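Local coordinates for uncharacterized protein (Bacteroides caccae, PDB 4L7A) that is of unknown function but is probably a zinc-binding metallopeptidase of the Peptidase_MA clan, at residues 21-26 against 61-66; 37-42 against 94-99. All blocks are in the same frame, centred on the assembly; numbering follows the deposited sequence.

Contact 1: 21-26 against 61-66; sequences SEFDRW and LSVKLA
Phe23 reaches from helix 17-35 across to helix 59-81 with CG anti to its backbone N (chi1 -167°), which carries the ring across to Val63. The side chain of Val63 slides past it in the opposite direction: CG1 stands anti to the backbone N, and CG2, beside that N, sits squarely over one face of the ring. This is a CH-pi contact, with CG2 of Val63 3.8 Å from the centroid of the Phe23 ring and only 5° off the ring normal. The tip of the ring pushes further, as far as the backbone of the other helix, where CZ of Phe23 lies 3.7 Å from CA of Val63. Ala66, one turn on, offers its methyl at the ring edge, in the plane, CB being 3.8 Å from Phe23 CZ. The two segments run nearly parallel, 13° between their directions, but their axes stay 11.7 Å apart, so long aromatic side chains from one helix bridge to short ones on the other within this putative metallopeptidase domain. Trp26, a turn after Phe23, likewise has CG anti to the backbone N. Its six-membered ring meets the same methyl, CZ3 of Trp26 standing 4.0 Å from Ala66 CB, so both aromatic tips converge on the one methyl; Tyr271 adds an edge-to-face ring contact to Trp26. Ser62 contributes its CB, 4.1 Å from Phe23 CE2, while its hydroxyl, beside its own backbone N, is hydrogen-bonded back to Asp58 O.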
ATOM      1  N   SER A  21     -13.148 -12.826 -20.324  1.00 28.02           N
ATOM      2  CA  SER A  21     -12.343 -14.046 -20.305  1.00 29.87           C
ATOM      3  C   SER A  21     -10.889 -13.701 -20.632  1.00 29.45           C
ATOM      4  O   SER A  21      -9.988 -14.331 -20.111  1.00 31.09           O
ATOM      5  CB  SER A  21     -12.844 -15.109 -21.313  1.00 32.03           C
ATOM      6  OG  SER A  21     -14.155 -15.456 -20.963  1.00 33.31           O
ATOM      7  N   GLU A  22     -10.660 -12.713 -21.496  1.00 28.96           N
ATOM      8  CA  GLU A  22      -9.268 -12.282 -21.809  1.00 29.57           C
ATOM      9  C   GLU A  22      -8.595 -11.680 -20.561  1.00 27.25           C
ATOM     10  O   GLU A  22      -7.440 -11.962 -20.285  1.00 29.20           O
ATOM     11  CB  GLU A  22      -9.236 -11.283 -22.992  1.00 31.41           C
ATOM     12  CG  GLU A  22      -7.825 -10.897 -23.527  1.00 34.18           C
ATOM     13  CD  GLU A  22      -7.832  -9.725 -24.547  1.00 35.53           C
ATOM     14  OE1 GLU A  22      -8.933  -9.300 -24.987  1.00 39.67           O
ATOM     15  OE2 GLU A  22      -6.736  -9.217 -24.911  1.00 36.41           O
ATOM     16  N   PHE A  23      -9.322 -10.867 -19.815  1.00 26.03           N
ATOM     17  CA  PHE A  23      -8.818 -10.334 -18.548  1.00 26.72           C
ATOM     18  C   PHE A  23      -8.577 -11.467 -17.519  1.00 26.67           C
ATOM     19  O   PHE A  23      -7.568 -11.462 -16.832  1.00 25.15           O
ATOM     20  CB  PHE A  23      -9.748  -9.242 -18.015  1.00 25.59           C
ATOM     21  CG  PHE A  23      -9.182  -8.406 -16.892  1.00 26.30           C
ATOM     22  CD1 PHE A  23      -7.822  -8.174 -16.744  1.00 25.45           C
ATOM     23  CD2 PHE A  23     -10.042  -7.807 -15.988  1.00 25.08           C
ATOM     24  CE1 PHE A  23      -7.355  -7.372 -15.696  1.00 24.53           C
ATOM     25  CE2 PHE A  23      -9.568  -7.013 -14.937  1.00 24.69           C
ATOM     26  CZ  PHE A  23      -8.223  -6.817 -14.795  1.00 24.30           C
ATOM     27  N   ASP A  24      -9.485 -12.436 -17.435  1.00 28.55           N
ATOM     28  CA  ASP A  24      -9.285 -13.555 -16.505  1.00 28.56           C
ATOM     29  C   ASP A  24      -7.999 -14.246 -16.842  1.00 28.23           C
ATOM     30  O   ASP A  24      -7.210 -14.554 -15.978  1.00 25.82           O
ATOM     31  CB  ASP A  24     -10.418 -14.564 -16.526  1.00 31.58           C
ATOM     32  CG  ASP A  24     -11.731 -13.984 -16.051  1.00 34.89           C
ATOM     33  OD1 ASP A  24     -11.757 -12.920 -15.399  1.00 35.23           O
ATOM     34  OD2 ASP A  24     -12.770 -14.595 -16.368  1.00 43.59           O
ATOM     35  N   ARG A  25      -7.781 -14.457 -18.123  1.00 29.70           N
ATOM     36  CA  ARG A  25      -6.551 -15.112 -18.596  0.50 31.25           C
ATOM     37  C   ARG A  25      -5.341 -14.272 -18.167  1.00 30.11           C
ATOM     38  O   ARG A  25      -4.389 -14.796 -17.624  1.00 31.62           O
ATOM     39  CB  ARG A  25      -6.576 -15.358 -20.134  0.50 32.52           C
ATOM     40  CG  ARG A  25      -6.021 -16.728 -20.583  0.50 34.06           C
ATOM     41  CD  ARG A  25      -5.940 -16.914 -22.143  0.50 34.54           C
ATOM     42  NE  ARG A  25      -4.700 -16.374 -22.730  0.50 33.83           N
ATOM     43  CZ  ARG A  25      -4.618 -15.297 -23.515  0.50 32.84           C
ATOM     44  NH1 ARG A  25      -5.697 -14.623 -23.867  0.50 33.37           N
ATOM     45  NH2 ARG A  25      -3.452 -14.916 -23.977  0.50 33.18           N
ATOM     46  N   TRP A  26      -5.400 -12.959 -18.392  1.00 30.20           N
ATOM     47  CA  TRP A  26      -4.297 -12.074 -18.028  1.00 26.96           C
ATOM     48  C   TRP A  26      -4.034 -12.116 -16.514  1.00 25.10           C
ATOM     49  O   TRP A  26      -2.883 -12.077 -16.085  1.00 24.25           O
ATOM     50  CB  TRP A  26      -4.610 -10.680 -18.523  1.00 25.82           C
ATOM     51  CG  TRP A  26      -3.534  -9.734 -18.359  1.00 26.01           C
ATOM     52  CD1 TRP A  26      -2.615  -9.401 -19.295  1.00 27.42           C
ATOM     53  CD2 TRP A  26      -3.177  -9.005 -17.163  1.00 24.92           C
ATOM     54  NE1 TRP A  26      -1.741  -8.479 -18.783  1.00 25.82           N
ATOM     55  CE2 TRP A  26      -2.069  -8.196 -17.489  1.00 24.28           C
ATOM     56  CE3 TRP A  26      -3.725  -8.915 -15.878  1.00 24.55           C
ATOM     57  CZ2 TRP A  26      -1.469  -7.325 -16.581  1.00 22.95           C
ATOM     58  CZ3 TRP A  26      -3.141  -8.027 -14.959  1.00 22.58           C
ATOM     59  CH2 TRP A  26      -2.024  -7.248 -15.321  1.00 23.46           C
ATOM     60  N   LEU A  61     -11.557   0.365 -16.264  1.00 21.44           N
ATOM     61  CA  LEU A  61     -10.821   0.892 -15.139  1.00 22.82           C
ATOM     62  C   LEU A  61     -10.191  -0.234 -14.234  1.00 22.87           C
ATOM     63  O   LEU A  61      -9.102  -0.043 -13.674  1.00 23.00           O
ATOM     64  CB  LEU A  61     -11.720   1.810 -14.312  1.00 22.98           C
ATOM     65  CG  LEU A  61     -11.063   2.496 -13.092  1.00 23.15           C
ATOM     66  CD1 LEU A  61      -9.849   3.321 -13.532  1.00 24.80           C
ATOM     67  CD2 LEU A  61     -12.116   3.380 -12.433  1.00 22.71           C
ATOM     68  N   SER A  62     -10.866  -1.383 -14.116  1.00 21.74           N
ATOM     69  CA  SER A  62     -10.308  -2.519 -13.380  1.00 21.69           C
ATOM     70  C   SER A  62      -9.024  -3.013 -14.042  1.00 21.04           C
ATOM     71  O   SER A  62      -8.092  -3.369 -13.372  1.00 21.76           O
ATOM     72  CB  SER A  62     -11.281  -3.676 -13.279  1.00 21.89           C
ATOM     73  OG  SER A  62     -12.416  -3.263 -12.529  1.00 22.32           O
ATOM     74  N   VAL A  63      -9.000  -3.027 -15.364  1.00 21.73           N
ATOM     75  CA  VAL A  63      -7.839  -3.426 -16.118  1.00 21.45           C
ATOM     76  C   VAL A  63      -6.677  -2.463 -15.865  1.00 21.78           C
ATOM     77  O   VAL A  63      -5.511  -2.894 -15.667  1.00 21.37           O
ATOM     78  CB  VAL A  63      -8.156  -3.460 -17.626  1.00 21.53           C
ATOM     79  CG1 VAL A  63      -6.911  -3.781 -18.428  1.00 21.65           C
ATOM     80  CG2 VAL A  63      -9.221  -4.497 -17.923  1.00 21.82           C
ATOM     81  N   LYS A  64      -6.966  -1.163 -15.873  1.00 22.11           N
ATOM     82  CA  LYS A  64      -5.926  -0.161 -15.650  1.00 22.84           C
ATOM     83  C   LYS A  64      -5.342  -0.338 -14.287  1.00 21.52           C
ATOM     84  O   LYS A  64      -4.128  -0.395 -14.148  1.00 21.98           O
ATOM     85  CB  LYS A  64      -6.482   1.243 -15.783  1.00 24.50           C
ATOM     86  CG  LYS A  64      -6.902   1.519 -17.210  1.00 26.16           C
ATOM     87  CD  LYS A  64      -7.209   2.970 -17.456  1.00 28.96           C
ATOM     88  CE  LYS A  64      -7.910   3.111 -18.771  1.00 32.94           C
ATOM     89  NZ  LYS A  64      -8.155   4.531 -18.968  1.00 37.39           N
ATOM     90  N   LEU A  65      -6.206  -0.488 -13.289  1.00 20.80           N
ATOM     91  CA  LEU A  65      -5.741  -0.655 -11.906  1.00 22.27           C
ATOM     92  C   LEU A  65      -4.950  -1.940 -11.681  1.00 22.53           C
ATOM     93  O   LEU A  65      -3.944  -1.914 -10.995  1.00 20.27           O
ATOM     94  CB  LEU A  65      -6.896  -0.614 -10.932  1.00 23.02           C
ATOM     95  CG  LEU A  65      -7.314   0.803 -10.651  1.00 25.00           C
ATOM     96  CD1 LEU A  65      -8.669   0.803  -9.965  1.00 26.64           C
ATOM     97  CD2 LEU A  65      -6.273   1.461  -9.730  1.00 24.67           C
ATOM     98  N   ALA A  66      -5.365  -3.047 -12.307  1.00 20.53           N
ATOM     99  CA  ALA A  66      -4.594  -4.267 -12.177  1.00 20.83           C
ATOM    100  C   ALA A  66      -3.200  -4.077 -12.720  1.00 19.17           C
ATOM    101  O   ALA A  66      -2.250  -4.614 -12.165  1.00 20.34           O
ATOM    102  CB  ALA A  66      -5.255  -5.390 -12.887  1.00 22.48           C
TER

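Contact 2: 37-42 against 94-99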
ATOM      1  N   ILE A  37      -1.898 -14.645  -5.995  1.00 26.80           N
ATOM      2  CA  ILE A  37      -2.871 -13.639  -5.590  1.00 25.96           C
ATOM      3  C   ILE A  37      -4.116 -13.807  -6.420  1.00 25.59           C
ATOM      4  O   ILE A  37      -4.074 -13.855  -7.629  1.00 26.47           O
ATOM      5  CB  ILE A  37      -2.349 -12.195  -5.762  1.00 24.15           C
ATOM      6  CG1 ILE A  37      -1.140 -11.950  -4.867  1.00 24.24           C
ATOM      7  CG2 ILE A  37      -3.434 -11.219  -5.438  1.00 23.61           C
ATOM      8  CD1 ILE A  37      -0.362 -10.674  -5.201  1.00 23.72           C
ATOM      9  N   ASP A  38      -5.251 -13.840  -5.765  1.00 27.12           N
ATOM     10  CA  ASP A  38      -6.508 -13.918  -6.479  1.00 29.05           C
ATOM     11  C   ASP A  38      -7.011 -12.497  -6.603  1.00 28.92           C
ATOM     12  O   ASP A  38      -7.460 -11.885  -5.619  1.00 30.47           O
ATOM     13  CB  ASP A  38      -7.419 -14.864  -5.687  1.00 32.23           C
ATOM     14  CG  ASP A  38      -8.753 -15.139  -6.349  1.00 38.81           C
ATOM     15  OD1 ASP A  38      -8.971 -14.822  -7.546  1.00 46.46           O
ATOM     16  OD2 ASP A  38      -9.618 -15.669  -5.623  1.00 43.66           O
ATOM     17  N   PHE A  39      -6.977 -11.947  -7.802  1.00 27.96           N
ATOM     18  CA  PHE A  39      -7.479 -10.585  -8.058  1.00 27.31           C
ATOM     19  C   PHE A  39      -8.891 -10.617  -8.633  1.00 28.09           C
ATOM     20  O   PHE A  39      -9.088 -11.058  -9.743  1.00 31.29           O
ATOM     21  CB  PHE A  39      -6.521  -9.922  -9.030  1.00 26.59           C
ATOM     22  CG  PHE A  39      -6.722  -8.429  -9.253  1.00 27.06           C
ATOM     23  CD1 PHE A  39      -7.775  -7.944 -10.004  1.00 26.74           C
ATOM     24  CD2 PHE A  39      -5.747  -7.506  -8.828  1.00 27.79           C
ATOM     25  CE1 PHE A  39      -7.886  -6.608 -10.264  1.00 26.13           C
ATOM     26  CE2 PHE A  39      -5.864  -6.143  -9.089  1.00 25.65           C
ATOM     27  CZ  PHE A  39      -6.959  -5.701  -9.795  1.00 26.45           C
ATOM     28  N   LYS A  40      -9.877 -10.124  -7.898  1.00 27.53           N
ATOM     29  CA  LYS A  40     -11.272 -10.255  -8.318  1.00 28.70           C
ATOM     30  C   LYS A  40     -11.880  -8.911  -8.725  1.00 26.99           C
ATOM     31  O   LYS A  40     -11.751  -7.913  -8.006  1.00 25.97           O
ATOM     32  CB  LYS A  40     -12.100 -10.867  -7.203  1.00 33.01           C
ATOM     33  CG  LYS A  40     -11.623 -12.224  -6.734  1.00 37.74           C
ATOM     34  CD  LYS A  40     -12.721 -12.925  -5.977  1.00 44.12           C
ATOM     35  CE  LYS A  40     -12.237 -14.204  -5.328  1.00 50.28           C
ATOM     36  NZ  LYS A  40     -13.322 -14.764  -4.495  1.00 52.69           N
ATOM     37  N   TYR A  41     -12.510  -8.887  -9.893  1.00 25.57           N
ATOM     38  CA  TYR A  41     -13.214  -7.709 -10.353  1.00 25.54           C
ATOM     39  C   TYR A  41     -14.665  -7.973 -10.626  1.00 25.60           C
ATOM     40  O   TYR A  41     -15.461  -7.033 -10.617  1.00 25.07           O
ATOM     41  CB  TYR A  41     -12.563  -7.131 -11.581  1.00 24.43           C
ATOM     42  CG  TYR A  41     -12.702  -7.991 -12.776  1.00 25.16           C
ATOM     43  CD1 TYR A  41     -11.866  -9.075 -12.967  1.00 25.79           C
ATOM     44  CD2 TYR A  41     -13.679  -7.732 -13.717  1.00 25.15           C
ATOM     45  CE1 TYR A  41     -12.010  -9.904 -14.088  1.00 27.60           C
ATOM     46  CE2 TYR A  41     -13.847  -8.555 -14.819  1.00 27.35           C
ATOM     47  CZ  TYR A  41     -12.985  -9.629 -15.008  1.00 26.46           C
ATOM     48  OH  TYR A  41     -13.174 -10.433 -16.082  1.00 26.92           O
ATOM     49  N   ARG A  42     -15.026  -9.233 -10.843  1.00 29.21           N
ATOM     50  CA  ARG A  42     -16.403  -9.581 -11.189  1.00 31.34           C
ATOM     51  C   ARG A  42     -17.243  -9.431  -9.931  1.00 35.45           C
ATOM     52  O   ARG A  42     -16.943 -10.034  -8.894  1.00 34.62           O
ATOM     53  CB  ARG A  42     -16.489 -11.003 -11.737  1.00 32.22           C
ATOM     54  CG  ARG A  42     -15.872 -11.247 -13.148  1.00 31.91           C
ATOM     55  CD  ARG A  42     -15.669 -12.766 -13.343  1.00 32.77           C
ATOM     56  NE  ARG A  42     -15.185 -13.182 -14.658  1.00 31.21           N
ATOM     57  CZ  ARG A  42     -15.940 -13.299 -15.723  1.00 31.06           C
ATOM     58  NH1 ARG A  42     -17.224 -12.995 -15.676  1.00 33.15           N
ATOM     59  NH2 ARG A  42     -15.405 -13.672 -16.867  1.00 30.07           N
ATOM     60  N   ILE A  94      -7.245  -9.660  -3.664  1.00 22.17           N
ATOM     61  CA  ILE A  94      -7.494  -8.247  -3.939  1.00 21.58           C
ATOM     62  C   ILE A  94      -8.888  -8.184  -4.593  1.00 24.15           C
ATOM     63  O   ILE A  94      -9.168  -9.003  -5.488  1.00 25.89           O
ATOM     64  CB  ILE A  94      -6.412  -7.640  -4.813  1.00 20.13           C
ATOM     65  CG1 ILE A  94      -5.074  -7.632  -4.090  1.00 20.26           C
ATOM     66  CG2 ILE A  94      -6.731  -6.201  -5.122  1.00 20.83           C
ATOM     67  CD1 ILE A  94      -3.884  -7.413  -4.998  1.00 19.28           C
ATOM     68  N   HIS A  95      -9.808  -7.355  -4.066  1.00 23.02           N
ATOM     69  CA  HIS A  95     -11.144  -7.198  -4.689  1.00 23.48           C
ATOM     70  C   HIS A  95     -11.226  -5.781  -5.146  1.00 20.96           C
ATOM     71  O   HIS A  95     -10.828  -4.907  -4.404  1.00 20.37           O
ATOM     72  CB  HIS A  95     -12.268  -7.330  -3.677  1.00 26.61           C
ATOM     73  CG  HIS A  95     -12.549  -8.727  -3.258  1.00 31.35           C
ATOM     74  ND1 HIS A  95     -13.578  -9.044  -2.393  1.00 40.63           N
ATOM     75  CD2 HIS A  95     -11.987  -9.903  -3.618  1.00 32.79           C
ATOM     76  CE1 HIS A  95     -13.625 -10.357  -2.216  1.00 38.65           C
ATOM     77  NE2 HIS A  95     -12.670 -10.901  -2.953  1.00 40.24           N
ATOM     78  N   LEU A  96     -11.741  -5.543  -6.327  1.00 19.46           N
ATOM     79  CA  LEU A  96     -12.084  -4.194  -6.752  1.00 18.79           C
ATOM     80  C   LEU A  96     -13.588  -4.082  -6.669  1.00 19.14           C
ATOM     81  O   LEU A  96     -14.312  -4.974  -7.139  1.00 17.57           O
ATOM     82  CB  LEU A  96     -11.654  -3.916  -8.180  1.00 19.59           C
ATOM     83  CG  LEU A  96     -10.216  -4.134  -8.536  1.00 20.32           C
ATOM     84  CD1 LEU A  96      -9.948  -3.553  -9.911  1.00 20.45           C
ATOM     85  CD2 LEU A  96      -9.319  -3.457  -7.513  1.00 21.43           C
ATOM     86  N   ILE A  97     -14.050  -3.003  -6.049  1.00 17.74           N
ATOM     87  CA  ILE A  97     -15.464  -2.698  -5.949  1.00 18.32           C
ATOM     88  C   ILE A  97     -15.687  -1.288  -6.399  1.00 19.92           C
ATOM     89  O   ILE A  97     -14.916  -0.388  -6.074  1.00 20.16           O
ATOM     90  CB  ILE A  97     -15.981  -2.864  -4.517  1.00 18.33           C
ATOM     91  CG1 ILE A  97     -15.870  -4.316  -4.108  1.00 20.16           C
ATOM     92  CG2 ILE A  97     -17.404  -2.453  -4.386  1.00 18.90           C
ATOM     93  CD1 ILE A  97     -16.327  -4.588  -2.599  1.00 20.48           C
ATOM     94  N   GLY A  98     -16.753  -1.068  -7.151  1.00 22.84           N
ATOM     95  CA  GLY A  98     -17.018   0.303  -7.636  1.00 23.11           C
ATOM     96  C   GLY A  98     -17.630   1.226  -6.577  1.00 23.02           C
ATOM     97  O   GLY A  98     -18.484   0.810  -5.810  1.00 21.85           O
ATOM     98  N   SER A  99     -17.190   2.489  -6.573  1.00 23.78           N
ATOM     99  CA  SER A  99     -17.744   3.493  -5.707  0.50 23.71           C
ATOM    100  C   SER A  99     -18.007   4.822  -6.410  1.00 23.57           C
ATOM    101  O   SER A  99     -17.254   5.229  -7.296  1.00 21.64           O
ATOM    102  CB  SER A  99     -16.774   3.728  -4.568  0.50 24.79           C
ATOM    103  OG  SER A  99     -17.380   4.508  -3.564  0.50 23.85           O
TER
HETATM  104  O   HOH W   1     -16.334  -5.822  -8.646  1.00 26.86           O
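Phe39 holds CG anti to its backbone N (chi1 -170°), Ile94 turns CG2 anti to its own N, toward the Phe39 ring, and Leu96 keeps CG beside its N; the ring crosses both side chains obliquely. The backbones form a parallel pair at one margin of a mixed four-stranded sheet, strand 38-40 being outermost. Three hydrogen bonds tie them: Ile94 N donates to Asp38 O from above the carbonyl plane, Lys40 N approaches Ile94 O nearly along the C=O axis at 2.8 Å, and Leu96 N does likewise to Lys40 O. On the face carrying Phe39, CZ of its ring touches Leu96 CD1 at 3.7 Å, and CD2 lies 4.1 Å from Ile94 CG2. An alanine in place of Phe39 would remove this ring and probably loosen the strand pair's packing on Leu27 of helix 17-35 and Ala66 of helix 59-81. On the other face Lys40, extended beyond CG, runs beside His95 in the same direction. Its NZ, in a long salt bridge to Asp38 OD2, is 4.2 Å from His95 NE2 and would probably disfavour imidazole protonation. Past Lys40 a water donates to both carbonyls, 2.5 Å from Tyr41 O and 2.7 Å from Leu96 O.

How the contacts relate
Along the chain the segments alternate: 21-26, 37-42, 61-66, 94-99, so helix 17-35 leads into strand 38-40, and helix 59-81 follows before strand 93-98. The parallel strands of contact 2 are thus joined by a crossover that includes helix 59-81, and the helix pair of contact 1 packs on the sheet face bearing Phe39. The centres lie 10 Å apart, and the two contacts touch directly. Ala66 CB meets Phe39 CZ at 3.5 Å, which joins helix 59-81 to the sheet, while the Phe23 ring packs on Tyr41. Asp24 makes a salt bridge to Arg42 and a probable hydrogen bond to Tyr41 OH, tying helix 17-35 to the chain just past strand 38-40.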